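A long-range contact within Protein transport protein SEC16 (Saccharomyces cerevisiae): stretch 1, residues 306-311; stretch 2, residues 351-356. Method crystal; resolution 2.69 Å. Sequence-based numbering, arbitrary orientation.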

# COMPACT_ATOMS: atom_id res chain seq x y z
N VAL B 306 20.76 -5.25 7.49
CA VAL B 306 20.52 -4.66 8.80
C VAL B 306 21.70 -3.79 9.21
O VAL B 306 22.85 -4.20 9.08
CB VAL B 306 20.28 -5.74 9.86
CG1 VAL B 306 20.21 -5.11 11.24
CG2 VAL B 306 19.01 -6.52 9.55
N PRO B 307 21.43 -2.58 9.70
CA PRO B 307 22.52 -1.67 10.08
C PRO B 307 23.30 -2.16 11.31
O PRO B 307 22.73 -2.78 12.21
CB PRO B 307 21.79 -0.36 10.42
CG PRO B 307 20.40 -0.51 9.86
CD PRO B 307 20.10 -1.98 9.88
N LEU B 308 24.61 -1.89 11.32
CA LEU B 308 25.44 -2.12 12.50
C LEU B 308 25.24 -0.98 13.49
O LEU B 308 25.50 0.18 13.16
CB LEU B 308 26.91 -2.23 12.11
CG LEU B 308 27.39 -3.52 11.43
CD1 LEU B 308 28.88 -3.47 11.14
CD2 LEU B 308 27.07 -4.74 12.29
N SER B 309 24.78 -1.30 14.69
CA SER B 309 24.56 -0.29 15.72
C SER B 309 24.39 -0.92 17.10
O SER B 309 24.59 -2.13 17.27
CB SER B 309 23.33 0.55 15.40
OG SER B 309 22.14 -0.13 15.75
N ASN B 310 24.00 -0.10 18.07
CA ASN B 310 23.75 -0.57 19.43
C ASN B 310 22.27 -0.85 19.68
O ASN B 310 21.91 -1.49 20.67
CB ASN B 310 24.24 0.46 20.45
CG ASN B 310 25.73 0.68 20.38
OD1 ASN B 310 26.52 -0.21 20.70
ND2 ASN B 310 26.13 1.88 19.96
N GLU B 311 21.42 -0.36 18.78
CA GLU B 311 19.99 -0.53 18.94
C GLU B 311 19.58 -1.95 18.58
O GLU B 311 20.18 -2.57 17.70
CB GLU B 311 19.24 0.48 18.06
N GLY B 351 27.54 6.43 7.95
CA GLY B 351 28.49 5.51 8.57
C GLY B 351 28.00 4.96 9.90
O GLY B 351 27.10 5.52 10.52
N PHE B 352 28.59 3.84 10.33
CA PHE B 352 28.24 3.24 11.61
C PHE B 352 29.13 3.75 12.74
O PHE B 352 30.30 3.38 12.86
CB PHE B 352 28.34 1.71 11.55
CG PHE B 352 27.55 1.08 10.45
CD1 PHE B 352 26.17 1.14 10.44
CD2 PHE B 352 28.19 0.40 9.42
CE1 PHE B 352 25.43 0.55 9.42
CE2 PHE B 352 27.46 -0.19 8.39
CZ PHE B 352 26.08 -0.11 8.40
N SER B 353 28.58 4.62 13.58
CA SER B 353 29.28 5.10 14.76
C SER B 353 29.71 3.95 15.65
O SER B 353 30.78 3.98 16.25
CB SER B 353 28.39 6.06 15.55
OG SER B 353 28.05 7.18 14.77
N SER B 354 28.86 2.93 15.74
CA SER B 354 29.09 1.83 16.68
C SER B 354 30.42 1.11 16.44
O SER B 354 30.91 0.41 17.33
CB SER B 354 27.93 0.84 16.65
OG SER B 354 27.84 0.22 15.38
N ILE B 355 30.99 1.26 15.25
CA ILE B 355 32.22 0.56 14.92
C ILE B 355 33.47 1.45 14.92
O ILE B 355 34.58 0.96 14.67
CB ILE B 355 32.13 -0.20 13.57
CG1 ILE B 355 32.20 0.77 12.40
CG2 ILE B 355 30.89 -1.05 13.52
CD1 ILE B 355 32.59 0.12 11.10
N LEU B 356 33.30 2.73 15.19
CA LEU B 356 34.45 3.63 15.29
C LEU B 356 35.49 3.13 16.29
O LEU B 356 36.69 3.14 16.00
CB LEU B 356 34.01 5.06 15.63
CG LEU B 356 33.47 5.85 14.44
CD1 LEU B 356 32.66 7.06 14.89
CD2 LEU B 356 34.62 6.27 13.53

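What forms the apolar heart of the contact? L308 and F352 both send their CA-to-CB bonds toward the opposing stretch and, with S354, account for most of the 278 Å² buried between the two. L308 CB lies over one face of the F352 ring, 3.8 Å from the centroid of that ring and 14° off its normal, so a CH-pi interaction adds to the plain packing. With chi1 of -54° (m) and chi2 of -66°, the phenylalanine turns this flat face to the leucine. An aromatic ring suits the place because it offers a broad apolar surface to the aliphatic carbon above it.

How is the apolar patch extended beyond this pair? Next to L308, P307 CA lies oblique to the ring, 3.7 Å from F352 CE1, and P307 CB is 3.9 Å from the same atom; the compact proline ring adds carbon surface at an exposed position. The leucine side chain, in the m,t rotamer, also brings L308 CD1 to 3.9 Å from I355 CG2. L308, F352 and I355 are all buried in the structure, where apolar side chains are at home.

Does any polar bond join the stretches? There is a single hydrogen bond, and it is weak: S354 OG donates to L308 O over 3.2 Å. S354 points its CA-to-CB bond toward stretch 1, and its p rotamer places the hydroxyl beside the carbonyl. Serine fits this buried spot because it is short enough to let the backbones approach, with S309 CA and S354 CA 5.1 Å apart, yet it still supplies a donor. The same carbonyl lies close to the aromatic ring, L308 O being 3.0 Å from F352 CD1. The hydroxyl also packs against the neighbouring backbone, with S354 OG 3.3 Å from S309 CA, whereas S309 N, 3.5 Å from S354 OG, is too poorly angled to bond to it.

What shapes the two chains around these contacts? Neither stretch presents a strand; stretch 2 contributes mainly side chains, stretch 1 both backbone and side-chain atoms. In stretch 2, a 3-10 segment spans 353-355, and I355 N bonds to F352 O at 3.3 Å, a short turn that brings F352 and S354 to the same partner, L308. In stretch 1, S309 OG accepts a hydrogen bond from E311 N at 3.1 Å, bracing its own loop. N310 completes the border, its ND2 coming within 3.9 Å of S354 CB, a packing contact by an exposed polar side chain.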